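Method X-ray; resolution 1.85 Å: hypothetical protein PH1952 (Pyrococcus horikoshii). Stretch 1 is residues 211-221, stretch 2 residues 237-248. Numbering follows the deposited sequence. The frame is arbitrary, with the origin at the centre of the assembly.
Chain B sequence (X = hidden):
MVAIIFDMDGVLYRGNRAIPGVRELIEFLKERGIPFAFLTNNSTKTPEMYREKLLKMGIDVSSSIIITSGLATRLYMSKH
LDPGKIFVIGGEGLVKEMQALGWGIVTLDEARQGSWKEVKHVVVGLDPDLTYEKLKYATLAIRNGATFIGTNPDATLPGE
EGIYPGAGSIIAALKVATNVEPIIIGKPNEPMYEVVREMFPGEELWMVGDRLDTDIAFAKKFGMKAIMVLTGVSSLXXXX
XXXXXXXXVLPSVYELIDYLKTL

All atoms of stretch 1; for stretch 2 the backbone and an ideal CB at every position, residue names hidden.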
ATOM      1  N   ARG B 211       7.286  18.483 -11.150  1.00 16.90           N
ATOM      2  CA  ARG B 211       7.605  17.555 -10.063  1.00 19.43           C
ATOM      3  C   ARG B 211       9.055  17.081 -10.139  1.00 19.56           C
ATOM      4  O   ARG B 211       9.510  16.590 -11.169  1.00 19.16           O
ATOM      5  CB  ARG B 211       6.676  16.336 -10.083  1.00 19.20           C
ATOM      6  CG  ARG B 211       5.252  16.610  -9.596  1.00 19.90           C
ATOM      7  CD  ARG B 211       4.372  15.351  -9.682  1.00 17.97           C
ATOM      8  NE  ARG B 211       2.963  15.667  -9.463  1.00 16.15           N
ATOM      9  CZ  ARG B 211       2.347  15.605  -8.285  1.00 16.65           C
ATOM     10  NH1 ARG B 211       3.007  15.223  -7.200  1.00 15.18           N
ATOM     11  NH2 ARG B 211       1.067  15.941  -8.187  1.00 15.31           N
ATOM     12  N   LEU B 212       9.770  17.222  -9.033  1.00 20.24           N
ATOM     13  CA  LEU B 212      11.166  16.818  -8.970  1.00 22.67           C
ATOM     14  C   LEU B 212      11.346  15.305  -8.996  1.00 23.54           C
ATOM     15  O   LEU B 212      12.193  14.785  -9.722  1.00 22.98           O
ATOM     16  CB  LEU B 212      11.811  17.406  -7.711  1.00 23.24           C
ATOM     17  CG  LEU B 212      12.123  18.904  -7.790  1.00 25.34           C
ATOM     18  CD1 LEU B 212      12.148  19.525  -6.399  1.00 23.80           C
ATOM     19  CD2 LEU B 212      13.466  19.096  -8.507  1.00 25.94           C
ATOM     20  N   ASP B 213      10.538  14.606  -8.205  1.00 23.03           N
ATOM     21  CA  ASP B 213      10.601  13.151  -8.102  1.00 24.08           C
ATOM     22  C   ASP B 213      10.239  12.366  -9.362  1.00 22.65           C
ATOM     23  O   ASP B 213      10.645  11.216  -9.501  1.00 22.97           O
ATOM     24  CB  ASP B 213       9.715  12.688  -6.951  1.00 28.71           C
ATOM     25  CG  ASP B 213       8.270  13.079  -7.147  1.00 31.78           C
ATOM     26  OD1 ASP B 213       7.545  12.341  -7.841  1.00 35.62           O
ATOM     27  OD2 ASP B 213       7.867  14.137  -6.624  1.00 37.28           O
ATOM     28  N   THR B 214       9.470  12.957 -10.275  1.00 20.29           N
ATOM     29  CA  THR B 214       9.128  12.247 -11.504  1.00 19.16           C
ATOM     30  C   THR B 214       9.693  12.946 -12.739  1.00 19.33           C
ATOM     31  O   THR B 214      10.562  12.406 -13.426  1.00 20.07           O
ATOM     32  CB  THR B 214       7.597  12.094 -11.684  1.00 20.86           C
ATOM     33  OG1 THR B 214       6.969  13.374 -11.587  1.00 20.28           O
ATOM     34  CG2 THR B 214       7.027  11.160 -10.637  1.00 21.41           C
ATOM     35  N   ASP B 215       9.211  14.156 -13.004  1.00 18.19           N
ATOM     36  CA  ASP B 215       9.658  14.911 -14.168  1.00 16.99           C
ATOM     37  C   ASP B 215      11.163  15.182 -14.218  1.00 15.81           C
ATOM     38  O   ASP B 215      11.837  14.790 -15.170  1.00 17.73           O
ATOM     39  CB  ASP B 215       8.893  16.233 -14.248  1.00 13.26           C
ATOM     40  CG  ASP B 215       7.400  16.027 -14.352  1.00 13.72           C
ATOM     41  OD1 ASP B 215       6.980  15.161 -15.146  1.00 14.24           O
ATOM     42  OD2 ASP B 215       6.650  16.726 -13.649  1.00 13.90           O
ATOM     43  N   ILE B 216      11.692  15.844 -13.198  1.00 17.76           N
ATOM     44  CA  ILE B 216      13.113  16.163 -13.198  1.00 17.68           C
ATOM     45  C   ILE B 216      13.993  14.925 -13.034  1.00 19.17           C
ATOM     46  O   ILE B 216      15.042  14.818 -13.668  1.00 18.47           O
ATOM     47  CB  ILE B 216      13.439  17.207 -12.111  1.00 17.40           C
ATOM     48  CG1 ILE B 216      12.554  18.439 -12.311  1.00 19.50           C
ATOM     49  CG2 ILE B 216      14.905  17.614 -12.189  1.00 19.81           C
ATOM     50  CD1 ILE B 216      12.625  19.033 -13.718  1.00 17.98           C
ATOM     51  N   ALA B 217      13.563  13.983 -12.199  1.00 18.31           N
ATOM     52  CA  ALA B 217      14.333  12.763 -11.993  1.00 18.37           C
ATOM     53  C   ALA B 217      14.459  12.029 -13.328  1.00 17.70           C
ATOM     54  O   ALA B 217      15.500  11.472 -13.658  1.00 16.75           O
ATOM     55  CB  ALA B 217      13.639  11.882 -10.968  1.00 19.03           C
ATOM     56  N   PHE B 218      13.373  12.061 -14.092  1.00 16.90           N
ATOM     57  CA  PHE B 218      13.287  11.425 -15.397  1.00 19.04           C
ATOM     58  C   PHE B 218      14.322  12.022 -16.353  1.00 18.96           C
ATOM     59  O   PHE B 218      15.109  11.303 -16.961  1.00 18.05           O
ATOM     60  CB  PHE B 218      11.870  11.641 -15.942  1.00 17.83           C
ATOM     61  CG  PHE B 218      11.587  10.950 -17.246  1.00 19.84           C
ATOM     62  CD1 PHE B 218      11.740   9.576 -17.377  1.00 19.63           C
ATOM     63  CD2 PHE B 218      11.091  11.674 -18.329  1.00 19.68           C
ATOM     64  CE1 PHE B 218      11.399   8.928 -18.569  1.00 20.48           C
ATOM     65  CE2 PHE B 218      10.746  11.043 -19.520  1.00 20.16           C
ATOM     66  CZ  PHE B 218      10.901   9.664 -19.642  1.00 20.62           C
ATOM     67  N   ALA B 219      14.317  13.346 -16.471  1.00 19.78           N
ATOM     68  CA  ALA B 219      15.237  14.047 -17.364  1.00 20.05           C
ATOM     69  C   ALA B 219      16.697  13.732 -17.058  1.00 21.17           C
ATOM     70  O   ALA B 219      17.474  13.430 -17.965  1.00 21.52           O
ATOM     71  CB  ALA B 219      15.005  15.534 -17.275  1.00 19.50           C
ATOM     72  N   LYS B 220      17.056  13.803 -15.781  1.00 22.39           N
ATOM     73  CA  LYS B 220      18.427  13.530 -15.348  1.00 24.12           C
ATOM     74  C   LYS B 220      18.890  12.095 -15.567  1.00 24.56           C
ATOM     75  O   LYS B 220      20.030  11.869 -15.947  1.00 25.56           O
ATOM     76  CB  LYS B 220      18.586  13.887 -13.876  1.00 26.17           C
ATOM     77  CG  LYS B 220      18.281  15.329 -13.580  1.00 29.52           C
ATOM     78  CD  LYS B 220      18.885  16.244 -14.632  1.00 32.63           C
ATOM     79  CE  LYS B 220      20.340  16.553 -14.311  1.00 35.66           C
ATOM     80  NZ  LYS B 220      20.602  16.879 -12.885  1.00 39.40           N
ATOM     81  N   LYS B 221      18.016  11.129 -15.311  1.00 23.94           N
ATOM     82  CA  LYS B 221      18.372   9.728 -15.493  1.00 24.89           C
ATOM     83  C   LYS B 221      18.582   9.371 -16.955  1.00 24.68           C
ATOM     84  O   LYS B 221      19.384   8.499 -17.274  1.00 24.90           O
ATOM     85  CB  LYS B 221      17.296   8.823 -14.883  1.00 25.68           C
ATOM     86  CG  LYS B 221      17.309   8.822 -13.357  1.00 27.07           C
ATOM     87  CD  LYS B 221      16.106   8.102 -12.767  1.00 30.47           C
ATOM     88  CE  LYS B 221      15.880   6.756 -13.441  1.00 30.18           C
ATOM     89  NZ  LYS B 221      14.675   6.080 -12.907  1.00 34.58           N
ATOM     90  N   UNK B 237      12.890  26.015  -3.372  1.00 36.92           N
ATOM     91  CA  UNK B 237      13.308  25.366  -2.125  1.00 38.03           C
ATOM     92  C   UNK B 237      13.366  23.858  -2.164  1.00 37.07           C
ATOM     93  O   UNK B 237      14.279  23.257  -1.607  1.00 36.69           O
ATOM     94  CB  UNK B 237      12.360  25.780  -0.998  1.00 38.03           C
ATOM     95  N   UNK B 238      12.373  23.247  -2.793  1.00 35.16           N
ATOM     96  CA  UNK B 238      12.327  21.801  -2.873  1.00 34.09           C
ATOM     97  C   UNK B 238      13.557  21.265  -3.604  1.00 34.05           C
ATOM     98  O   UNK B 238      14.065  20.189  -3.281  1.00 33.34           O
ATOM     99  CB  UNK B 238      11.045  21.346  -3.574  1.00 34.09           C
ATOM    100  N   UNK B 239      14.071  22.058  -4.542  1.00 34.64           N
ATOM    101  CA  UNK B 239      15.261  21.708  -5.302  1.00 36.59           C
ATOM    102  C   UNK B 239      16.427  21.284  -4.412  1.00 37.01           C
ATOM    103  O   UNK B 239      17.023  20.238  -4.652  1.00 36.76           O
ATOM    104  CB  UNK B 239      15.683  22.892  -6.174  1.00 36.59           C
ATOM    105  N   UNK B 240      16.745  22.082  -3.393  1.00 38.60           N
ATOM    106  CA  UNK B 240      17.873  21.786  -2.503  1.00 40.94           C
ATOM    107  C   UNK B 240      17.842  20.505  -1.715  1.00 41.08           C
ATOM    108  O   UNK B 240      18.871  19.877  -1.531  1.00 41.78           O
ATOM    109  CB  UNK B 240      18.013  22.932  -1.499  1.00 40.94           C
ATOM    110  N   UNK B 241      16.674  20.134  -1.222  1.00 41.38           N
ATOM    111  CA  UNK B 241      16.550  18.900  -0.453  1.00 41.29           C
ATOM    112  C   UNK B 241      16.250  17.740  -1.387  1.00 40.34           C
ATOM    113  O   UNK B 241      15.873  16.646  -0.944  1.00 40.78           O
ATOM    114  CB  UNK B 241      15.459  19.027   0.612  1.00 41.29           C
ATOM    115  N   UNK B 242      16.395  17.984  -2.682  1.00 39.49           N
ATOM    116  CA  UNK B 242      16.137  16.940  -3.654  1.00 37.58           C
ATOM    117  C   UNK B 242      17.388  16.527  -4.392  1.00 37.16           C
ATOM    118  O   UNK B 242      18.226  17.349  -4.767  1.00 37.47           O
ATOM    119  CB  UNK B 242      15.074  17.401  -4.654  1.00 37.58           C
ATOM    120  N   UNK B 243      17.490  15.224  -4.587  1.00 36.62           N
ATOM    121  CA  UNK B 243      18.602  14.603  -5.285  1.00 37.16           C
ATOM    122  C   UNK B 243      18.592  14.984  -6.767  1.00 36.47           C
ATOM    123  O   UNK B 243      19.618  14.892  -7.451  1.00 36.48           O
ATOM    124  CB  UNK B 243      18.548  13.082  -5.124  1.00 37.16           C
ATOM    125  N   UNK B 244      17.439  15.424  -7.256  1.00 34.94           N
ATOM    126  CA  UNK B 244      17.299  15.812  -8.652  1.00 34.09           C
ATOM    127  C   UNK B 244      17.392  17.329  -8.778  1.00 33.19           C
ATOM    128  O   UNK B 244      16.670  18.059  -8.104  1.00 33.43           O
ATOM    129  CB  UNK B 244      15.976  15.303  -9.227  1.00 34.09           C
ATOM    130  N   UNK B 245      18.297  17.777  -9.647  1.00 31.99           N
ATOM    131  CA  UNK B 245      18.549  19.195  -9.908  1.00 31.37           C
ATOM    132  C   UNK B 245      18.201  19.651 -11.334  1.00 29.68           C
ATOM    133  O   UNK B 245      18.739  19.155 -12.316  1.00 29.03           O
ATOM    134  CB  UNK B 245      20.023  19.499  -9.633  1.00 31.37           C
ATOM    135  N   UNK B 246      17.293  20.628 -11.452  1.00 27.41           N
ATOM    136  CA  UNK B 246      16.897  21.131 -12.771  1.00 27.87           C
ATOM    137  C   UNK B 246      18.063  21.855 -13.432  1.00 27.76           C
ATOM    138  O   UNK B 246      18.861  22.488 -12.742  1.00 27.91           O
ATOM    139  CB  UNK B 246      15.691  22.065 -12.655  1.00 27.87           C
ATOM    140  N   UNK B 247      18.156  21.763 -14.755  1.00 27.05           N
ATOM    141  CA  UNK B 247      19.206  22.440 -15.499  1.00 27.13           C
ATOM    142  C   UNK B 247      18.760  23.878 -15.704  1.00 27.68           C
ATOM    143  O   UNK B 247      19.574  24.776 -15.898  1.00 28.05           O
ATOM    144  CB  UNK B 247      19.494  21.746 -16.832  1.00 27.13           C
ATOM    145  N   UNK B 248      17.451  24.087 -15.659  1.00 24.96           N
ATOM    146  CA  UNK B 248      16.885  25.411 -15.861  1.00 24.91           C
ATOM    147  C   UNK B 248      15.560  25.523 -15.122  1.00 25.39           C
ATOM    148  O   UNK B 248      14.782  24.564 -15.079  1.00 25.05           O
ATOM    149  CB  UNK B 248      16.698  25.701 -17.352  1.00 24.91           C
TER

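Stretch 1 is a helix from 212 to 221 that offers stretch 2 a mostly apolar strip, Leu-212, Ile-216 and Ala-217, with the long side chain of Lys-220 one turn further on.

Position 237 has helical backbone angles and a CB pointing away from stretch 1, so almost any helix-tolerant residue would do; it is Glu-237, which makes no contact across. At 238, also helical, CA-to-CB points toward stretch 1 and the ideal CB lies 3.5 Å from Leu-212 CD1. An apolar residue could pack here, as could a polar one whose end turns aside. The residue is Asp-238: its CB rests 3.6 Å from Leu-212 CD1. At 239 the CB points sideways, 4.9 Å from Leu-212 CD1, and an aliphatic residue would extend the apolar surface. Ile-239 fits that description, although its closest approach is made by backbone N, 3.7 Å from Leu-212 CD1.

Positions 240 and 241 find nothing of stretch 1 near their CB atoms. Polar or charged residues suit them: Lys-240 and Lys-241.

Position 242 turns toward stretch 1 again, its CB 4.0 Å from Leu-212 CD1. With the methyl group so close, a small side chain such as Ala, Ser or Thr is comfortable. Ser-242 places OG 3.8 Å from Leu-212 CB. The same Ser-242 OG accepts a weak hydrogen bond from the backbone N of 244.

At 243 the CB points sideways into space free of stretch 1, and a polar residue is natural; Glu-243 makes no contact with stretch 1.

Position 244 is the centre of the contact, its CA 5.4 Å from that of Ala-217. The CB points toward the helix, 3.9 Å from Ile-216 CG2, and the small Ala-217 leaves room alongside for a broad, flat side chain, so Phe, Tyr or a long aliphatic residue would suit. Tyr-244 lays one ring face over Ala-217: the methyl CB is 3.5 Å from the ring centroid, 16° off the normal, a CH-pi contact. A water that donates to Asp-213 O at 2.6 Å also makes a weak hydrogen bond to Tyr-244 OH at 3.5 Å, a link Phe could not provide.

At 245 the CB points away, yet Lys-220 NZ lies 4.2 Å from its ideal position, so a polar residue is plausible. The deposited Lys-245 receives the ammonium on its backbone: Lys-220 NZ donates to Lys-245 O at 3.0 Å. Lys-245 NZ itself turns back to Ile-239 O at 3.1 Å and Ser-242 O at 2.7 Å, bracing the loop.

Position 246, with phi -67° and psi 146°, accepts proline readily, and nearby Ile-216 favours any compact apolar residue. Pro-246 brings CG 4.0 Å from Leu-212 CD2 and 4.1 Å from Ile-216 CG2.

Position 247 points sideways, but an acid could reach toward Lys-220. Asp-247 OD1 lies 4.6 Å from Lys-220 NZ, too far for a salt bridge. Position 248 is out of reach and leaves the choice open; it is Leu-248.

Stretch 2 (237-248) EDIKKSEYKPDL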
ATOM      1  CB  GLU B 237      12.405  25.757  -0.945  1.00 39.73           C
ATOM      2  CG  GLU B 237      12.168  27.211  -0.771  1.00 44.78           C
ATOM      3  CD  GLU B 237      10.869  27.645  -1.379  1.00 47.75           C
ATOM      4  OE1 GLU B 237      10.827  27.808  -2.613  1.00 46.78           O
ATOM      5  OE2 GLU B 237       9.888  27.806  -0.619  1.00 48.96           O
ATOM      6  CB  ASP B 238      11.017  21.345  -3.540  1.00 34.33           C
ATOM      7  CG  ASP B 238       9.759  21.859  -2.799  1.00 35.50           C
ATOM      8  OD1 ASP B 238       9.752  21.860  -1.551  1.00 34.21           O
ATOM      9  OD2 ASP B 238       8.772  22.280  -3.457  1.00 34.78           O
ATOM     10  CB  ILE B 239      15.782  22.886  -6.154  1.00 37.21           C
ATOM     11  CG1 ILE B 239      14.804  23.235  -7.275  1.00 37.66           C
ATOM     12  CG2 ILE B 239      17.155  22.523  -6.730  1.00 37.31           C
ATOM     13  CD1 ILE B 239      15.333  24.271  -8.255  1.00 38.64           C
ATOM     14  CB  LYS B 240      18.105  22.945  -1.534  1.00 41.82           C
ATOM     15  CG  LYS B 240      18.771  24.083  -2.213  1.00 45.24           C
ATOM     16  CD  LYS B 240      18.665  25.373  -1.467  1.00 48.13           C
ATOM     17  CE  LYS B 240      19.683  26.343  -2.025  1.00 49.05           C
ATOM     18  NZ  LYS B 240      19.743  27.522  -1.153  1.00 50.27           N
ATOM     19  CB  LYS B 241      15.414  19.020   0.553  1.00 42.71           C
ATOM     20  CG  LYS B 241      15.226  20.434   1.030  1.00 43.92           C
ATOM     21  CD  LYS B 241      13.783  20.618   1.380  1.00 45.33           C
ATOM     22  CE  LYS B 241      13.631  21.691   2.413  1.00 45.68           C
ATOM     23  NZ  LYS B 241      12.206  21.884   2.705  1.00 46.25           N
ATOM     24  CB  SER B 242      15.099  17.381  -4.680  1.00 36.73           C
ATOM     25  OG  SER B 242      14.759  16.298  -5.518  1.00 34.28           O
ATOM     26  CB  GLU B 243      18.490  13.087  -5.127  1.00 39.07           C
ATOM     27  CG  GLU B 243      18.898  12.288  -6.336  1.00 42.34           C
ATOM     28  CD  GLU B 243      18.797  10.807  -6.092  1.00 44.19           C
ATOM     29  OE1 GLU B 243      18.031  10.398  -5.196  1.00 46.28           O
ATOM     30  OE2 GLU B 243      19.483  10.046  -6.802  1.00 45.33           O
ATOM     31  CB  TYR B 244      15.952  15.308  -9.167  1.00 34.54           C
ATOM     32  CG  TYR B 244      15.666  13.926  -8.658  1.00 33.34           C
ATOM     33  CD1 TYR B 244      16.362  12.823  -9.150  1.00 33.80           C
ATOM     34  CD2 TYR B 244      14.778  13.737  -7.610  1.00 34.65           C
ATOM     35  CE1 TYR B 244      16.183  11.560  -8.598  1.00 35.33           C
ATOM     36  CE2 TYR B 244      14.587  12.487  -7.044  1.00 34.83           C
ATOM     37  CZ  TYR B 244      15.289  11.401  -7.540  1.00 35.19           C
ATOM     38  OH  TYR B 244      15.091  10.170  -6.963  1.00 37.05           O
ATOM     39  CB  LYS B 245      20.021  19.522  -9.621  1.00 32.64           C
ATOM     40  CG  LYS B 245      20.323  19.920  -8.194  1.00 34.92           C
ATOM     41  CD  LYS B 245      19.866  18.852  -7.212  1.00 35.11           C
ATOM     42  CE  LYS B 245      20.700  18.899  -5.942  1.00 36.45           C
ATOM     43  NZ  LYS B 245      19.994  19.440  -4.758  1.00 35.69           N
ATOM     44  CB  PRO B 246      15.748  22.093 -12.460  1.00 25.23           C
ATOM     45  CG  PRO B 246      15.195  21.599 -11.170  1.00 27.97           C
ATOM     46  CD  PRO B 246      16.462  21.218 -10.393  1.00 26.50           C
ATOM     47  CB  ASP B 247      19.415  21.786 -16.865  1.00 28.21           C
ATOM     48  CG  ASP B 247      19.931  20.380 -16.761  1.00 28.28           C
ATOM     49  OD1 ASP B 247      20.915  20.175 -16.020  1.00 29.32           O
ATOM     50  OD2 ASP B 247      19.364  19.485 -17.425  1.00 29.23           O
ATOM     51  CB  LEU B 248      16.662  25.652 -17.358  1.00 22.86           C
ATOM     52  CG  LEU B 248      15.992  26.952 -17.812  1.00 23.22           C
ATOM     53  CD1 LEU B 248      16.977  28.108 -17.721  1.00 26.34           C
ATOM     54  CD2 LEU B 248      15.517  26.792 -19.249  1.00 22.89           C
TER
HETATM   55  O   HOH W   1      11.808   9.484  -7.877  1.00 36.58           O
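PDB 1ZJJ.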